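PDB 1SBZ: probable aromatic acid decarboxylase from Escherichia coli, which binds FMN and acts as a UbiX-like decarboxylase, assembling into a homododecamer. Local coordinates for the interface of chains A and B. Numbering follows the deposited sequence. Chains: chain A/B, Probable aromatic acid decarboxylase.

Contact 1: the interface of chains A and B. Residues chain A 122, 124-125; chain B 145-146, 148, 150, 164, 168.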
ATOM      1  N   ARG A 122      20.995  -8.719  15.801  1.00 19.84           N
ATOM      2  CA  ARG A 122      22.341  -8.950  15.306  1.00 19.95           C
ATOM      3  C   ARG A 122      22.366  -9.977  14.173  1.00 19.97           C
ATOM      4  O   ARG A 122      22.019 -11.145  14.351  1.00 19.54           O
ATOM      5  CB  ARG A 122      23.290  -9.357  16.452  1.00 19.68           C
ATOM      6  CG  ARG A 122      24.780  -9.253  16.121  1.00 19.72           C
ATOM      7  CD  ARG A 122      25.331 -10.458  15.370  1.00 19.58           C
ATOM      8  NE  ARG A 122      26.632 -10.208  14.749  1.00 20.56           N
ATOM      9  CZ  ARG A 122      27.066 -10.843  13.668  1.00 21.31           C
ATOM     10  NH1 ARG A 122      26.298 -11.755  13.092  1.00 20.26           N
ATOM     11  NH2 ARG A 122      28.263 -10.566  13.154  1.00 21.96           N
HETATM   12  N   MSE A 124      24.457  -9.987   9.905  1.00 22.39           N
HETATM   13  CA  MSE A 124      25.268  -9.253   8.950  1.00 24.72           C
HETATM   14  C   MSE A 124      25.650 -10.177   7.789  1.00 22.55           C
HETATM   15  O   MSE A 124      26.162 -11.273   8.026  1.00 22.78           O
HETATM   16  CB  MSE A 124      26.519  -8.717   9.650  1.00 24.05           C
HETATM   17  CG  MSE A 124      27.310  -7.691   8.871  1.00 26.44           C
HETATM   18 SE   MSE A 124      29.125  -7.514   9.619  1.00 33.77          SE
HETATM   19  CE  MSE A 124      29.669  -9.352   9.399  1.00 31.69           C
ATOM     20  N   PRO A 125      25.368  -9.780   6.541  1.00 21.76           N
ATOM     21  CA  PRO A 125      24.566  -8.600   6.214  1.00 20.59           C
ATOM     22  C   PRO A 125      23.113  -8.703   6.688  1.00 20.04           C
ATOM     23  O   PRO A 125      22.664  -9.773   7.110  1.00 19.53           O
ATOM     24  CB  PRO A 125      24.578  -8.588   4.675  1.00 20.85           C
ATOM     25  CG  PRO A 125      25.745  -9.400   4.277  1.00 20.98           C
ATOM     26  CD  PRO A 125      25.857 -10.468   5.331  1.00 21.50           C
TER
ATOM     27  N   VAL B 145      25.526  -3.968   5.068  1.00 18.86           N
ATOM     28  CA  VAL B 145      26.517  -4.684   5.861  1.00 19.23           C
ATOM     29  C   VAL B 145      26.920  -3.809   7.054  1.00 19.61           C
ATOM     30  O   VAL B 145      28.006  -3.224   7.058  1.00 19.12           O
ATOM     31  CB  VAL B 145      27.758  -5.045   4.998  1.00 19.65           C
ATOM     32  CG1 VAL B 145      28.780  -5.887   5.795  1.00 19.16           C
ATOM     33  CG2 VAL B 145      27.334  -5.770   3.716  1.00 19.11           C
ATOM     34  N   PRO B 146      26.054  -3.723   8.065  1.00 20.00           N
ATOM     35  CA  PRO B 146      26.324  -2.893   9.242  1.00 20.47           C
ATOM     36  C   PRO B 146      27.500  -3.514  10.010  1.00 21.44           C
ATOM     37  O   PRO B 146      27.718  -4.712   9.891  1.00 21.12           O
ATOM     38  CB  PRO B 146      25.032  -3.009  10.059  1.00 19.96           C
ATOM     39  CG  PRO B 146      24.451  -4.312   9.664  1.00 19.69           C
ATOM     40  CD  PRO B 146      24.785  -4.462   8.204  1.00 20.16           C
HETATM   41  N   MSE B 148      28.502  -5.189  12.556  1.00 25.20           N
HETATM   42  CA  MSE B 148      28.003  -5.995  13.669  1.00 26.24           C
HETATM   43  C   MSE B 148      29.116  -6.892  14.215  1.00 26.59           C
HETATM   44  O   MSE B 148      29.643  -7.733  13.486  1.00 26.69           O
HETATM   45  CB  MSE B 148      26.828  -6.871  13.210  1.00 26.48           C
HETATM   46  CG  MSE B 148      25.656  -6.126  12.614  1.00 27.17           C
HETATM   47 SE   MSE B 148      24.330  -5.626  13.940  1.00 31.19          SE
HETATM   48  CE  MSE B 148      22.695  -5.479  12.754  1.00 27.50           C
ATOM     49  N   ALA B 150      31.104  -9.877  15.744  1.00 28.03           N
ATOM     50  CA  ALA B 150      30.975 -11.326  15.845  1.00 28.88           C
ATOM     51  C   ALA B 150      31.844 -11.840  16.997  1.00 29.73           C
ATOM     52  O   ALA B 150      33.029 -11.499  17.099  1.00 29.57           O
ATOM     53  CB  ALA B 150      31.369 -11.986  14.544  1.00 28.73           C
ATOM     54  N   HIS B 164      37.212  -8.136  11.067  1.00 33.12           N
ATOM     55  CA  HIS B 164      36.130  -9.042  10.684  1.00 32.91           C
ATOM     56  C   HIS B 164      35.087  -8.348   9.796  1.00 32.64           C
ATOM     57  O   HIS B 164      34.677  -8.899   8.774  1.00 32.43           O
ATOM     58  CB  HIS B 164      35.479  -9.652  11.925  1.00 33.09           C
ATOM     59  CG  HIS B 164      34.348 -10.580  11.615  1.00 33.65           C
ATOM     60  ND1 HIS B 164      34.540 -11.907  11.300  1.00 34.51           N
ATOM     61  CD2 HIS B 164      33.011 -10.369  11.563  1.00 34.63           C
ATOM     62  CE1 HIS B 164      33.369 -12.475  11.071  1.00 35.23           C
ATOM     63  NE2 HIS B 164      32.425 -11.565  11.229  1.00 35.07           N
ATOM     64  N   ARG B 168      34.248  -9.143   5.661  1.00 33.01           N
ATOM     65  CA  ARG B 168      32.889  -9.421   5.197  1.00 33.37           C
ATOM     66  C   ARG B 168      32.403  -8.374   4.181  1.00 33.18           C
ATOM     67  O   ARG B 168      31.679  -8.712   3.243  1.00 33.00           O
ATOM     68  CB  ARG B 168      31.929  -9.573   6.383  1.00 33.58           C
ATOM     69  CG  ARG B 168      32.360 -10.676   7.379  1.00 34.94           C
ATOM     70  CD  ARG B 168      31.703 -12.055   7.204  1.00 36.99           C
ATOM     71  NE  ARG B 168      31.352 -12.377   5.820  1.00 38.58           N
ATOM     72  CZ  ARG B 168      30.129 -12.711   5.405  1.00 38.93           C
ATOM     73  NH1 ARG B 168      29.115 -12.798   6.265  1.00 38.16           N
ATOM     74  NH2 ARG B 168      29.925 -12.976   4.120  1.00 39.29           N
TER
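A:Met124, a selenomethionine, reaches across to the B:Val145 to B:Met148 stretch and to helix 158-171 of chain B. Its side chain is the main plug of this patch and hides 77 Å² against the partner. It leaves the backbone with CG anti to the backbone N and stays extended through the next bond. The turn comes at the last torsion (chi3 59°), which directs the methyl CE toward the helix. There CE touches the aliphatic stem of B:Arg168, with 3.6 Å between A:Met124 CE and B:Arg168 CG. The two side chains cross obliquely, tip against stem. B:His164 borders the same methyl, with its NE2 4.0 Å from A:Met124 CE. B:Arg168 CG in turn lies over one face of that imidazole, nearer its edge than its centre, so ring and stem form one wall.

Nearer its root, A:Met124 meets a branched chain. B:Val145 CG1 packs on A:Met124 CG at 3.9 Å, while the second methyl, CG2, faces the ring of A:Pro125. This proline follows a cis peptide bond. It lies beside B:Val145 and points the same way.

A:Arg122, which belongs to the FMN pocket of its chain, is bent at chi2. It runs antiparallel alongside B:Met148, with A:Arg122 NE 3.7 Å from B:Met148 CB. A:Arg122 NH2 donates a hydrogen bond to the backbone carbonyl O of B:Met148 at 3.2 Å. The bond is long and bent. The donor stands above the carbonyl plane, 60° out of it. The methyl of B:Ala150 lies near NH2, on the other side of the guanidinium plane from the carbonyl O.

The selenium also has a polar neighbour. B:Pro146 O lies 3.1 Å from A:Met124 SE, almost straight behind the CE-SE bond, at a CE-SE-O angle of about 170°.

Contact 2: the interface of chains A and B. Residues chain A 126, 131, 134-135, 138, 144, 146, 148; chain B 126, 131, 134, 148.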
ATOM      1  N   LEU A 126      22.391  -7.584   6.615  1.00 19.03           N
ATOM      2  CA  LEU A 126      20.945  -7.566   6.829  1.00 18.84           C
ATOM      3  C   LEU A 126      20.198  -7.718   5.496  1.00 18.29           C
ATOM      4  O   LEU A 126      20.399  -6.935   4.569  1.00 18.56           O
ATOM      5  CB  LEU A 126      20.513  -6.273   7.541  1.00 18.72           C
ATOM      6  CG  LEU A 126      20.923  -6.115   9.011  1.00 19.50           C
ATOM      7  CD1 LEU A 126      20.478  -4.769   9.538  1.00 20.35           C
ATOM      8  CD2 LEU A 126      20.356  -7.235   9.869  1.00 19.90           C
ATOM      9  N   LEU A 131      15.066  -6.482   7.336  1.00 14.13           N
ATOM     10  CA  LEU A 131      14.716  -5.060   7.400  1.00 14.71           C
ATOM     11  C   LEU A 131      13.205  -4.813   7.435  1.00 15.37           C
ATOM     12  O   LEU A 131      12.724  -3.933   8.151  1.00 15.23           O
ATOM     13  CB  LEU A 131      15.412  -4.300   6.259  1.00 15.00           C
ATOM     14  CG  LEU A 131      16.947  -4.243   6.412  1.00 15.01           C
ATOM     15  CD1 LEU A 131      17.687  -3.992   5.106  1.00 14.84           C
ATOM     16  CD2 LEU A 131      17.338  -3.181   7.449  1.00 15.53           C
HETATM   17  N   MSE A 134      12.122  -5.772  10.943  1.00 17.84           N
HETATM   18  CA  MSE A 134      12.575  -4.712  11.844  1.00 19.45           C
HETATM   19  C   MSE A 134      11.722  -3.455  11.702  1.00 17.69           C
HETATM   20  O   MSE A 134      11.326  -2.857  12.702  1.00 17.58           O
HETATM   21  CB  MSE A 134      14.053  -4.388  11.606  1.00 18.89           C
HETATM   22  CG  MSE A 134      14.999  -5.495  12.059  1.00 21.17           C
HETATM   23 SE   MSE A 134      16.842  -5.318  11.395  1.00 26.35          SE
HETATM   24  CE  MSE A 134      17.365  -3.803  12.277  1.00 21.16           C
ATOM     25  N   LEU A 135      11.426  -3.072  10.462  1.00 16.28           N
ATOM     26  CA  LEU A 135      10.618  -1.882  10.205  1.00 15.53           C
ATOM     27  C   LEU A 135       9.198  -2.012  10.762  1.00 15.32           C
ATOM     28  O   LEU A 135       8.689  -1.081  11.375  1.00 15.80           O
ATOM     29  CB  LEU A 135      10.582  -1.537   8.707  1.00 14.87           C
ATOM     30  CG  LEU A 135       9.656  -0.399   8.249  1.00 14.85           C
ATOM     31  CD1 LEU A 135      10.000   0.966   8.902  1.00 11.79           C
ATOM     32  CD2 LEU A 135       9.639  -0.303   6.720  1.00 14.26           C
ATOM     33  N   SER A 138       9.387  -1.649  14.416  1.00 18.39           N
ATOM     34  CA  SER A 138       9.732  -0.241  14.701  1.00 18.93           C
ATOM     35  C   SER A 138       8.505   0.669  14.678  1.00 19.78           C
ATOM     36  O   SER A 138       8.353   1.516  15.556  1.00 19.61           O
ATOM     37  CB  SER A 138      10.792   0.290  13.736  1.00 18.98           C
ATOM     38  OG  SER A 138      11.135   1.634  14.049  1.00 18.04           O
HETATM   39  N   MSE A 144      14.797  -0.684  18.216  1.00 22.90           N
HETATM   40  CA  MSE A 144      15.735  -1.518  17.490  1.00 23.18           C
HETATM   41  C   MSE A 144      17.131  -1.015  17.808  1.00 23.11           C
HETATM   42  O   MSE A 144      17.530   0.046  17.332  1.00 23.39           O
HETATM   43  CB  MSE A 144      15.462  -1.413  15.990  1.00 23.23           C
HETATM   44  CG  MSE A 144      14.198  -2.109  15.540  1.00 23.93           C
HETATM   45 SE   MSE A 144      14.410  -4.036  15.731  1.00 25.79          SE
HETATM   46  CE  MSE A 144      15.991  -4.138  14.943  1.00 27.98           C
ATOM     47  N   PRO A 146      20.680  -2.391  17.488  1.00 23.07           N
ATOM     48  CA  PRO A 146      21.741  -3.302  17.074  1.00 23.46           C
ATOM     49  C   PRO A 146      23.030  -2.961  17.836  1.00 24.03           C
ATOM     50  O   PRO A 146      23.203  -1.801  18.226  1.00 23.86           O
ATOM     51  CB  PRO A 146      21.893  -3.010  15.576  1.00 22.98           C
ATOM     52  CG  PRO A 146      21.347  -1.660  15.387  1.00 22.79           C
ATOM     53  CD  PRO A 146      20.212  -1.558  16.365  1.00 23.27           C
HETATM   54  N   MSE A 148      25.968  -1.811  17.510  1.00 25.99           N
HETATM   55  CA  MSE A 148      26.859  -1.055  16.641  1.00 26.55           C
HETATM   56  C   MSE A 148      27.977  -0.366  17.442  1.00 26.73           C
HETATM   57  O   MSE A 148      27.700   0.528  18.237  1.00 26.67           O
HETATM   58  CB  MSE A 148      26.048  -0.000  15.882  1.00 26.75           C
HETATM   59  CG  MSE A 148      24.878  -0.548  15.068  1.00 27.23           C
HETATM   60 SE   MSE A 148      25.248  -0.577  13.164  1.00 30.73          SE
HETATM   61  CE  MSE A 148      23.374  -0.506  12.451  1.00 27.70           C
TER
ATOM     62  N   LEU B 126      18.284   2.246  15.637  1.00 22.41           N
ATOM     63  CA  LEU B 126      17.765   2.497  14.295  1.00 21.53           C
ATOM     64  C   LEU B 126      16.295   2.867  14.384  1.00 21.06           C
ATOM     65  O   LEU B 126      15.475   2.092  14.879  1.00 21.24           O
ATOM     66  CB  LEU B 126      17.962   1.273  13.389  1.00 21.36           C
ATOM     67  CG  LEU B 126      19.409   0.897  13.044  1.00 21.21           C
ATOM     68  CD1 LEU B 126      19.464  -0.388  12.218  1.00 21.23           C
ATOM     69  CD2 LEU B 126      20.122   2.038  12.326  1.00 20.10           C
ATOM     70  N   LEU B 131      15.127   2.623   9.029  1.00 16.01           N
ATOM     71  CA  LEU B 131      14.753   1.301   8.547  1.00 15.92           C
ATOM     72  C   LEU B 131      13.968   1.354   7.246  1.00 16.22           C
ATOM     73  O   LEU B 131      14.160   0.505   6.376  1.00 15.85           O
ATOM     74  CB  LEU B 131      14.001   0.531   9.639  1.00 15.98           C
ATOM     75  CG  LEU B 131      14.858   0.142  10.861  1.00 16.09           C
ATOM     76  CD1 LEU B 131      14.011  -0.250  12.048  1.00 15.29           C
ATOM     77  CD2 LEU B 131      15.840  -0.976  10.520  1.00 15.51           C
HETATM   78  N   MSE B 134      16.628   2.012   4.619  1.00 16.27           N
HETATM   79  CA  MSE B 134      17.416   0.805   4.443  1.00 17.84           C
HETATM   80  C   MSE B 134      16.622  -0.247   3.687  1.00 16.30           C
HETATM   81  O   MSE B 134      17.149  -0.873   2.780  1.00 16.12           O
HETATM   82  CB  MSE B 134      17.887   0.257   5.795  1.00 17.49           C
HETATM   83  CG  MSE B 134      18.971   1.111   6.437  1.00 18.91           C
HETATM   84 SE   MSE B 134      19.266   0.720   8.336  1.00 24.31          SE
HETATM   85  CE  MSE B 134      20.083  -0.967   8.211  1.00 17.90           C
HETATM   86  N   MSE B 148      28.502  -5.189  12.556  1.00 25.20           N
HETATM   87  CA  MSE B 148      28.003  -5.995  13.669  1.00 26.24           C
HETATM   88  C   MSE B 148      29.116  -6.892  14.215  1.00 26.59           C
HETATM   89  O   MSE B 148      29.643  -7.733  13.486  1.00 26.69           O
HETATM   90  CB  MSE B 148      26.828  -6.871  13.210  1.00 26.48           C
HETATM   91  CG  MSE B 148      25.656  -6.126  12.614  1.00 27.17           C
HETATM   92 SE   MSE B 148      24.330  -5.626  13.940  1.00 31.19          SE
HETATM   93  CE  MSE B 148      22.695  -5.479  12.754  1.00 27.50           C
TER
HETATM   94  O   HOH W   1      14.507   2.049  17.436  1.00 37.81           O
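Helix 128-138 of chain A packs against its counterpart, helix 128-139 of chain B, in the two-fold core of this interface, and a short antiparallel bridge runs beside them. In the bridge A:Met144 pairs with B:Leu126. The backbone N of B:Leu126 donates a hydrogen bond of 2.9 Å to A:Met144 O. A water closes the other half of the pairing. It bonds to A:Met144 N and lies 2.7 Å from B:Leu126 O.

B:Leu131 is the chief wedge and hides 90 Å². Its two methyls part company. CD2 meets the tip of A:Met134, with A:Met134 CE 3.7 Å from B:Leu131 CD2. B:Leu131 CD1 goes toward the end of the helix, 3.7 Å from A:Ser138 CB. The leucine and A:Met134 cross at about a right angle. A:Leu135 passes the base of B:Leu131 running the other way.

The symmetry-related pair repeats the fit, with A:Leu131 CD2 3.6 Å from B:Met134 CE. Both selenomethionines run extended through chi2 and bend at chi3 (67° in A:Met134), which turns each methyl toward the opposite leucine. One methyl of each leucine, CD2, touches across the axis, 4.1 Å between A:Leu131 CD2 and B:Leu131 CD2; the two side chains stand roughly at right angles.

Beside the bridge, B:Leu126 meets the ring of A:Pro146 at its CG corner. B:Leu126 CD1 is 3.9 Å from A:Pro146 CG and also reaches the methyl of A:Met148. The methyl of B:Met148 takes the matching place: its CE is 3.8 Å from A:Pro146 CB and also touches A:Leu126, whose side chain it crosses at about a right angle.

Apolar packing therefore carries most of the patch, and the backbone pairing probably helps set the register. Together they join two subunits about a two-fold axis of the dodecamer.

The C-alpha centres of contact 1 and contact 2 are about 12 Å apart, and both belong to one two-fold interface. B:Met148 is common to them: its backbone carbonyl and CB serve contact 1, while its selenium and methyl end serve contact 2. The chain A segment also runs on from A:Arg122, A:Met124 and A:Pro125 in contact 1 to A:Leu126 in contact 2. Contact 1 adds the flanking helix 158-171 of chain B to the helix pairing of contact 2. Because A:Arg122 lines an FMN pocket, the joint probably helps shape the flavin site as well as the dodecamer.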